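PDB 3T4W: mandelate racemase/muconate lactonizing enzyme family protein from Sulfitobacter sp. NAS-14.1, which belongs to the enolase superfamily and is probably a lyase or isomerase acting on a carboxylate substrate, although its own reaction is not established. Local coordinates for residues Glu29-Ala34 / Ala394-His399; Trp45-Leu50 / Val57-Cys62; Gly336-Ala341 / Leu389-Ala394. One frame throughout, in Å; residues are numbered along the deposited sequence.

Interaction 1: Glu29-Ala34 / Ala394-His399; sequences EVIVTA and ALARAH
Ile-31 covers one face of the Arg-397 guanidinium, its CG1 lying 3.6 Å above the plane and toward the rim, with CD1 beside it. At the edge of the same group stands Glu-29, whose OE1 forms a salt bridge with NH1 of Arg-397 (2.6 Å). The two side chains cross at about a right angle, and the carboxylate is turned 67° from the guanidinium plane. NE of Arg-397 pairs with Glu-393 OE2, so the arginine probably offsets the nearness of the Glu-29 and Glu-393 carboxylates. The other flat group, the His-399 ring, meets Phe-363 edge-to-face and has Leu-395 O at its edge: ND1 donates in the ring plane over 3.1 Å, tying the ring back to the helix that precedes it. Thr-33 joins strand to helix end. Its OG1 swings opposite the backbone N (chi1 -158°), which brings it to Ala-396 O at 2.7 Å, on a lone pair. That oxygen also accepts His-399 N, and a water bridges it to Val-32 O. A valine in place of Thr-33 would probably leave Ala-396 O without its side-chain donor and slacken the hold of the strand on the helix end. Next along, Ala-34 N donates to His-399 O at 2.7 Å. Joining an N-terminal strand to a helix near the chain's C-terminal end is characteristic of the enolase-superfamily capping domain, to which both ends of the polypeptide contribute.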
loop_
_atom_site.group_PDB
_atom_site.type_symbol
_atom_site.label_atom_id
_atom_site.label_comp_id
_atom_site.label_asym_id
_atom_site.label_seq_id
_atom_site.Cartn_x
_atom_site.Cartn_y
_atom_site.Cartn_z
ATOM N N GLU A 29 11.048 -44.157 23.252
ATOM C CA GLU A 29 10.392 -45.230 22.511
ATOM C C GLU A 29 9.416 -44.648 21.498
ATOM O O GLU A 29 8.652 -43.729 21.811
ATOM C CB GLU A 29 9.666 -46.193 23.449
ATOM C CG GLU A 29 10.524 -47.356 23.921
ATOM C CD GLU A 29 9.850 -48.163 25.016
ATOM O OE1 GLU A 29 8.640 -48.438 24.890
ATOM O OE2 GLU A 29 10.528 -48.518 26.004
ATOM N N VAL A 30 9.459 -45.175 20.281
ATOM C CA VAL A 30 8.521 -44.778 19.241
ATOM C C VAL A 30 7.529 -45.905 19.026
ATOM O O VAL A 30 7.915 -47.071 18.935
ATOM C CB VAL A 30 9.238 -44.474 17.906
ATOM C CG1 VAL A 30 8.230 -44.375 16.773
ATOM C CG2 VAL A 30 10.040 -43.193 18.017
ATOM N N ILE A 31 6.249 -45.571 18.957
ATOM C CA ILE A 31 5.243 -46.596 18.735
ATOM C C ILE A 31 4.254 -46.146 17.677
ATOM O O ILE A 31 3.565 -45.141 17.848
ATOM C CB ILE A 31 4.463 -46.917 20.014
ATOM C CG1 ILE A 31 5.400 -47.423 21.114
ATOM C CG2 ILE A 31 3.361 -47.925 19.723
ATOM C CD1 ILE A 31 4.724 -47.514 22.477
ATOM N N VAL A 32 4.192 -46.897 16.583
ATOM C CA VAL A 32 3.227 -46.633 15.530
ATOM C C VAL A 32 2.023 -47.565 15.667
ATOM O O VAL A 32 2.142 -48.783 15.550
ATOM C CB VAL A 32 3.865 -46.793 14.146
ATOM C CG1 VAL A 32 2.820 -46.630 13.058
ATOM C CG2 VAL A 32 4.995 -45.793 13.978
ATOM N N THR A 33 0.860 -46.985 15.930
ATOM C CA THR A 33 -0.346 -47.770 16.121
ATOM C C THR A 33 -1.354 -47.429 15.036
ATOM O O THR A 33 -1.387 -46.307 14.545
ATOM C CB THR A 33 -0.954 -47.523 17.512
ATOM O OG1 THR A 33 -1.788 -48.628 17.879
ATOM C CG2 THR A 33 -1.766 -46.235 17.521
ATOM N N ALA A 34 -2.163 -48.405 14.647
ATOM C CA ALA A 34 -3.114 -48.195 13.569
ATOM C C ALA A 34 -4.537 -48.435 14.040
ATOM O O ALA A 34 -4.866 -49.520 14.520
ATOM C CB ALA A 34 -2.783 -49.089 12.386
ATOM N N ALA A 394 0.100 -51.409 25.924
ATOM C CA ALA A 394 -0.093 -52.765 25.431
ATOM C C ALA A 394 -1.120 -52.788 24.290
ATOM O O ALA A 394 -0.966 -53.532 23.318
ATOM C CB ALA A 394 -0.496 -53.702 26.565
ATOM N N LEU A 395 -2.150 -51.954 24.397
ATOM C CA LEU A 395 -3.182 -51.889 23.361
ATOM C C LEU A 395 -2.666 -51.300 22.040
ATOM O O LEU A 395 -3.009 -51.786 20.961
ATOM C CB LEU A 395 -4.394 -51.103 23.863
ATOM C CG LEU A 395 -5.493 -50.800 22.840
ATOM C CD1 LEU A 395 -6.046 -52.079 22.249
ATOM C CD2 LEU A 395 -6.601 -49.975 23.480
ATOM N N ALA A 396 -1.841 -50.259 22.132
ATOM C CA ALA A 396 -1.240 -49.631 20.954
ATOM C C ALA A 396 -0.310 -50.583 20.205
ATOM O O ALA A 396 -0.314 -50.632 18.968
ATOM C CB ALA A 396 -0.490 -48.365 21.348
ATOM N N ARG A 397 0.491 -51.333 20.956
ATOM C CA ARG A 397 1.428 -52.290 20.369
ATOM C C ARG A 397 0.722 -53.488 19.741
ATOM O O ARG A 397 1.238 -54.099 18.805
ATOM C CB ARG A 397 2.446 -52.751 21.411
ATOM C CG ARG A 397 3.425 -51.668 21.813
ATOM C CD ARG A 397 4.345 -52.135 22.920
ATOM N NE ARG A 397 5.266 -51.083 23.335
ATOM C CZ ARG A 397 6.408 -50.803 22.717
ATOM N NH1 ARG A 397 7.182 -49.826 23.168
ATOM N NH2 ARG A 397 6.777 -51.503 21.650
ATOM N N ALA A 398 -0.463 -53.808 20.252
ATOM C CA ALA A 398 -1.308 -54.846 19.669
ATOM C C ALA A 398 -1.904 -54.421 18.324
ATOM O O ALA A 398 -2.371 -55.259 17.547
ATOM C CB ALA A 398 -2.413 -55.239 20.636
ATOM N N HIS A 399 -1.895 -53.124 18.042
ATOM C CA HIS A 399 -2.431 -52.636 16.771
ATOM C C HIS A 399 -1.370 -52.000 15.872
ATOM O O HIS A 399 -1.419 -50.800 15.596
ATOM C CB HIS A 399 -3.599 -51.676 17.001
ATOM C CG HIS A 399 -4.843 -52.351 17.489
ATOM N ND1 HIS A 399 -5.135 -52.501 18.828
ATOM C CD2 HIS A 399 -5.867 -52.927 16.816
ATOM C CE1 HIS A 399 -6.286 -53.133 18.959
ATOM N NE2 HIS A 399 -6.751 -53.404 17.753
HETATM O O HOH W 1 2.030 -50.764 17.467
#

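Interaction 2: Trp45-Leu50 / Val57-Cys62; sequences WILVKL and VGWGEC
Lys-49 and Trp-59 form a non-hydrogen-bonded pair in an antiparallel beta hairpin, part of the three-stranded sheet of the capping domain. The lysine can be followed outward atom by atom. Its CB sits over the face of the indole, 3.7 Å from the centroid of the Trp-59 six-membered ring and 12° off the normal, a CH-pi contact. With CG anti to the backbone N (chi1 157°) and the chain extended beyond, the remaining methylenes touch two neighbours in turn. CG lies 3.9 Å from Val-57 CG1, CD returns to the indole at Trp-59 CZ2 (3.7 Å), and CE meets Val-57 CG1 again. NZ ends in a salt bridge with Glu-393, so an aliphatic stem rests on aromatic surface while the charge is paired outside the hairpin. Leu-47 CB reaches the edge of the same indole. In the backbone ladder Val-48 and Gly-60 exchange two hydrogen bonds, as do Leu-50 and Gly-58. Val-48 CG2 lies 3.6 Å from Gly-60 CA. Glu-61 slants across Leu-47, with OE1 near its CD2 and OE2 near Trp-45 CB, and its carboxylate accepts from Gly-336 N and Glu-339 N at the start of helix 337-349. One water, donating to Glu-61 OE2 and to Cys-62 O, accepts from Ile-46 N at 2.8 Å.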
loop_
_atom_site.group_PDB
_atom_site.type_symbol
_atom_site.label_atom_id
_atom_site.label_comp_id
_atom_site.label_asym_id
_atom_site.label_seq_id
_atom_site.Cartn_x
_atom_site.Cartn_y
_atom_site.Cartn_z
ATOM N N TRP A 45 -1.208 -43.528 13.996
ATOM C CA TRP A 45 -0.763 -42.456 14.874
ATOM C C TRP A 45 0.671 -42.722 15.318
ATOM O O TRP A 45 1.002 -43.841 15.711
ATOM C CB TRP A 45 -1.681 -42.343 16.088
ATOM C CG TRP A 45 -3.122 -42.200 15.708
ATOM C CD1 TRP A 45 -3.620 -41.533 14.622
ATOM C CD2 TRP A 45 -4.257 -42.722 16.414
ATOM N NE1 TRP A 45 -4.991 -41.617 14.606
ATOM C CE2 TRP A 45 -5.408 -42.337 15.695
ATOM C CE3 TRP A 45 -4.410 -43.476 17.584
ATOM C CZ2 TRP A 45 -6.695 -42.684 16.104
ATOM C CZ3 TRP A 45 -5.691 -43.823 17.988
ATOM C CH2 TRP A 45 -6.816 -43.426 17.249
ATOM N N ILE A 46 1.527 -41.706 15.241
ATOM C CA ILE A 46 2.897 -41.845 15.732
ATOM C C ILE A 46 3.035 -41.346 17.176
ATOM O O ILE A 46 3.058 -40.133 17.439
ATOM C CB ILE A 46 3.905 -41.131 14.824
ATOM C CG1 ILE A 46 3.780 -41.656 13.390
ATOM C CG2 ILE A 46 5.317 -41.357 15.327
ATOM C CD1 ILE A 46 4.364 -40.732 12.335
ATOM N N LEU A 47 3.105 -42.291 18.113
ATOM C CA LEU A 47 3.313 -41.965 19.519
ATOM C C LEU A 47 4.797 -42.039 19.872
ATOM O O LEU A 47 5.528 -42.900 19.376
ATOM C CB LEU A 47 2.518 -42.913 20.428
ATOM C CG LEU A 47 1.059 -43.194 20.054
ATOM C CD1 LEU A 47 0.504 -44.299 20.923
ATOM C CD2 LEU A 47 0.190 -41.941 20.155
ATOM N N VAL A 48 5.232 -41.116 20.720
ATOM C CA VAL A 48 6.547 -41.178 21.329
ATOM C C VAL A 48 6.340 -41.280 22.829
ATOM O O VAL A 48 5.472 -40.612 23.398
ATOM C CB VAL A 48 7.411 -39.935 21.009
ATOM C CG1 VAL A 48 7.765 -39.887 19.530
ATOM C CG2 VAL A 48 6.716 -38.644 21.457
ATOM N N LYS A 49 7.123 -42.135 23.470
ATOM C CA LYS A 49 7.058 -42.267 24.914
ATOM C C LYS A 49 8.413 -41.899 25.472
ATOM O O LYS A 49 9.407 -42.560 25.181
ATOM C CB LYS A 49 6.697 -43.697 25.303
ATOM C CG LYS A 49 7.123 -44.079 26.703
ATOM C CD LYS A 49 6.857 -45.545 26.961
ATOM C CE LYS A 49 7.091 -45.886 28.417
ATOM N NZ LYS A 49 6.772 -47.314 28.715
ATOM N N LEU A 50 8.463 -40.828 26.254
ATOM C CA LEU A 50 9.728 -40.413 26.844
ATOM C C LEU A 50 9.808 -40.734 28.333
ATOM O O LEU A 50 8.801 -40.737 29.037
ATOM C CB LEU A 50 10.010 -38.931 26.573
ATOM C CG LEU A 50 10.268 -38.593 25.101
ATOM C CD1 LEU A 50 10.467 -37.101 24.931
ATOM C CD2 LEU A 50 11.454 -39.356 24.523
ATOM N N VAL A 57 7.564 -40.714 33.127
ATOM C CA VAL A 57 7.187 -41.024 31.751
ATOM C C VAL A 57 6.217 -39.990 31.158
ATOM O O VAL A 57 5.244 -39.597 31.803
ATOM C CB VAL A 57 6.530 -42.413 31.649
ATOM C CG1 VAL A 57 6.064 -42.675 30.218
ATOM C CG2 VAL A 57 7.494 -43.484 32.107
ATOM N N GLY A 58 6.497 -39.563 29.929
ATOM C CA GLY A 58 5.603 -38.690 29.189
ATOM C C GLY A 58 5.249 -39.275 27.832
ATOM O O GLY A 58 6.044 -39.979 27.216
ATOM N N TRP A 59 4.038 -38.992 27.369
ATOM C CA TRP A 59 3.619 -39.385 26.036
ATOM C C TRP A 59 3.419 -38.172 25.125
ATOM O O TRP A 59 2.875 -37.150 25.542
ATOM C CB TRP A 59 2.335 -40.202 26.114
ATOM C CG TRP A 59 2.527 -41.539 26.766
ATOM C CD1 TRP A 59 2.492 -41.812 28.104
ATOM C CD2 TRP A 59 2.785 -42.787 26.105
ATOM N NE1 TRP A 59 2.711 -43.149 28.315
ATOM C CE2 TRP A 59 2.894 -43.773 27.107
ATOM C CE3 TRP A 59 2.936 -43.165 24.767
ATOM C CZ2 TRP A 59 3.144 -45.118 26.813
ATOM C CZ3 TRP A 59 3.185 -44.498 24.475
ATOM C CH2 TRP A 59 3.287 -45.462 25.499
ATOM N N GLY A 60 3.873 -38.295 23.880
ATOM C CA GLY A 60 3.676 -37.267 22.873
ATOM C C GLY A 60 3.131 -37.873 21.591
ATOM O O GLY A 60 3.079 -39.093 21.458
ATOM N N GLU A 61 2.705 -37.031 20.653
ATOM C CA GLU A 61 2.233 -37.528 19.365
ATOM C C GLU A 61 2.742 -36.650 18.221
ATOM O O GLU A 61 2.529 -35.434 18.210
ATOM C CB GLU A 61 0.699 -37.670 19.347
ATOM C CG GLU A 61 0.139 -38.279 18.058
ATOM C CD GLU A 61 -1.317 -38.739 18.168
ATOM O OE1 GLU A 61 -1.861 -38.827 19.295
ATOM O OE2 GLU A 61 -1.922 -39.025 17.110
ATOM N N CYS A 62 3.443 -37.280 17.281
ATOM C CA CYS A 62 3.968 -36.614 16.096
ATOM C C CYS A 62 2.956 -36.676 14.974
ATOM O O CYS A 62 2.403 -37.740 14.679
ATOM C CB CYS A 62 5.239 -37.302 15.593
ATOM S SG CYS A 62 6.652 -37.284 16.700
HETATM O O HOH W 2 -0.183 -39.494 14.918
#

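Interaction 3: Gly336-Ala341 / Leu389-Ala394; sequences GPVEWA and LEVDEA
Leu-389 packs against Val-338 and Ala-341 on helix 337-349, one of the helices of the (beta/alpha)-barrel domain of the enolase superfamily, as the chain leaves the barrel for its C-terminal helix 393-398. Apolar contacts carry the meeting, and no hydrogen bond passes between the two segments. Most of them fall to one methyl: CD1 of Leu-389 touches Ala-341 CB at 3.6 Å and also nears the backbone at Val-338 CA (4.1 Å). CD2 of the leucine comes to the same alanine methyl at 4.0 Å, so both branches end against it. Because Val-338 and Ala-341 are three residues apart, they fall on the same side of the helix and present a common surface to the leucine. Its CG stands anti to the carbonyl carbon (chi1 -54°), directing the branched end at that surface. Val-391 makes a lighter contact and also packs on Trp-59 of the capping domain. The polar bonds instead belong to the two helix starts. Gly-336 occupies the N-cap of helix 337-349, and Ala-341 N donates to Pro-337 O at 3.0 Å in its first turn. Asp-392 is the N-cap residue of helix 393-398, its OD1 accepting from the N of Leu-395, just past the segment. Beside the leucine contact, Val-338 CG2 lies 4.2 Å from Leu-389 CD1 and 4.5 Å from Val-391 CG2.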
loop_
_atom_site.group_PDB
_atom_site.type_symbol
_atom_site.label_atom_id
_atom_site.label_comp_id
_atom_site.label_asym_id
_atom_site.label_seq_id
_atom_site.Cartn_x
_atom_site.Cartn_y
_atom_site.Cartn_z
ATOM N N GLY A 336 -4.544 -39.256 16.933
ATOM C CA GLY A 336 -5.004 -39.972 18.110
ATOM C C GLY A 336 -5.234 -39.113 19.342
ATOM O O GLY A 336 -5.016 -37.905 19.326
ATOM N N PRO A 337 -5.671 -39.751 20.433
ATOM C CA PRO A 337 -6.119 -39.118 21.679
ATOM C C PRO A 337 -5.014 -38.384 22.429
ATOM O O PRO A 337 -5.319 -37.552 23.277
ATOM C CB PRO A 337 -6.588 -40.313 22.509
ATOM C CG PRO A 337 -5.773 -41.459 21.959
ATOM C CD PRO A 337 -5.821 -41.211 20.497
ATOM N N VAL A 338 -3.757 -38.694 22.147
ATOM C CA VAL A 338 -2.655 -37.999 22.800
ATOM C C VAL A 338 -2.473 -36.581 22.257
ATOM O O VAL A 338 -2.275 -35.638 23.032
ATOM C CB VAL A 338 -1.336 -38.769 22.666
ATOM C CG1 VAL A 338 -0.178 -37.891 23.093
ATOM C CG2 VAL A 338 -1.386 -40.057 23.495
ATOM N N GLU A 339 -2.543 -36.426 20.933
ATOM C CA GLU A 339 -2.516 -35.093 20.340
ATOM C C GLU A 339 -3.751 -34.301 20.757
ATOM O O GLU A 339 -3.673 -33.096 21.023
ATOM C CB GLU A 339 -2.411 -35.135 18.813
ATOM C CG GLU A 339 -1.953 -33.782 18.234
ATOM C CD GLU A 339 -2.226 -33.610 16.743
ATOM O OE1 GLU A 339 -3.392 -33.767 16.321
ATOM O OE2 GLU A 339 -1.275 -33.290 15.996
ATOM N N TRP A 340 -4.893 -34.982 20.820
ATOM C CA TRP A 340 -6.124 -34.335 21.249
ATOM C C TRP A 340 -5.947 -33.741 22.647
ATOM O O TRP A 340 -6.327 -32.595 22.904
ATOM C CB TRP A 340 -7.283 -35.328 21.220
ATOM C CG TRP A 340 -8.610 -34.706 21.512
ATOM C CD1 TRP A 340 -9.188 -33.656 20.855
ATOM C CD2 TRP A 340 -9.538 -35.104 22.526
ATOM N NE1 TRP A 340 -10.412 -33.370 21.404
ATOM C CE2 TRP A 340 -10.653 -34.244 22.432
ATOM C CE3 TRP A 340 -9.532 -36.099 23.507
ATOM C CZ2 TRP A 340 -11.753 -34.349 23.286
ATOM C CZ3 TRP A 340 -10.625 -36.206 24.349
ATOM C CH2 TRP A 340 -11.721 -35.335 24.234
ATOM N N ALA A 341 -5.344 -34.527 23.533
ATOM C CA ALA A 341 -5.072 -34.112 24.900
ATOM C C ALA A 341 -4.252 -32.830 24.961
ATOM O O ALA A 341 -4.531 -31.948 25.766
ATOM C CB ALA A 341 -4.358 -35.227 25.655
ATOM N N LEU A 389 -3.624 -38.333 31.214
ATOM C CA LEU A 389 -3.942 -39.564 30.503
ATOM C C LEU A 389 -3.410 -40.833 31.153
ATOM O O LEU A 389 -2.355 -40.832 31.786
ATOM C CB LEU A 389 -3.369 -39.500 29.093
ATOM C CG LEU A 389 -3.762 -38.288 28.268
ATOM C CD1 LEU A 389 -3.088 -38.380 26.906
ATOM C CD2 LEU A 389 -5.272 -38.232 28.147
ATOM N N GLU A 390 -4.155 -41.919 30.976
ATOM C CA GLU A 390 -3.609 -43.257 31.151
ATOM C C GLU A 390 -3.479 -43.876 29.768
ATOM O O GLU A 390 -4.449 -44.421 29.230
ATOM C CB GLU A 390 -4.532 -44.126 32.004
ATOM C CG GLU A 390 -4.361 -43.991 33.509
ATOM C CD GLU A 390 -5.011 -45.152 34.253
ATOM O OE1 GLU A 390 -6.077 -44.937 34.873
ATOM O OE2 GLU A 390 -4.470 -46.284 34.198
ATOM N N VAL A 391 -2.296 -43.775 29.177
ATOM C CA VAL A 391 -2.070 -44.389 27.874
ATOM C C VAL A 391 -2.002 -45.911 28.018
ATOM O O VAL A 391 -1.355 -46.434 28.929
ATOM C CB VAL A 391 -0.785 -43.854 27.205
ATOM C CG1 VAL A 391 -0.711 -44.305 25.758
ATOM C CG2 VAL A 391 -0.752 -42.347 27.272
ATOM N N ASP A 392 -2.691 -46.621 27.134
ATOM C CA ASP A 392 -2.670 -48.081 27.166
ATOM C C ASP A 392 -1.649 -48.609 26.171
ATOM O O ASP A 392 -1.985 -48.966 25.043
ATOM C CB ASP A 392 -4.054 -48.654 26.871
ATOM C CG ASP A 392 -4.117 -50.166 27.046
ATOM O OD1 ASP A 392 -3.054 -50.825 27.039
ATOM O OD2 ASP A 392 -5.244 -50.694 27.177
ATOM N N GLU A 393 -0.398 -48.662 26.604
ATOM C CA GLU A 393 0.687 -49.059 25.722
ATOM C C GLU A 393 0.493 -50.439 25.107
ATOM O O GLU A 393 0.710 -50.624 23.913
ATOM C CB GLU A 393 2.019 -49.011 26.456
ATOM C CG GLU A 393 3.178 -49.469 25.597
ATOM C CD GLU A 393 4.503 -49.199 26.255
ATOM O OE1 GLU A 393 4.510 -48.533 27.314
ATOM O OE2 GLU A 393 5.535 -49.648 25.717
ATOM N N ALA A 394 0.100 -51.409 25.924
ATOM C CA ALA A 394 -0.093 -52.765 25.431
ATOM C C ALA A 394 -1.120 -52.788 24.290
ATOM O O ALA A 394 -0.966 -53.532 23.318
ATOM C CB ALA A 394 -0.496 -53.702 26.565
#

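The three contacts illustrate how a capping domain is joined to a barrel. Their centres are close: about 10 Å between interactions 1 and 2, 11 Å between 1 and 3, and 8 Å between 2 and 3. Interactions 1 and 2 share the three-stranded antiparallel sheet through neighbouring strands 25-33 and 45-52, while interactions 1 and 3 share Ala-394 and helix 393-398. Along the chain, 2 comes before 3 and both are nested inside the long loop closed by 1. Glu-393, paired with Lys-49, joins the C-terminal helix to the sheet, while Glu-61, accepting from Gly-336 N, joins the sheet to the start of the barrel helix.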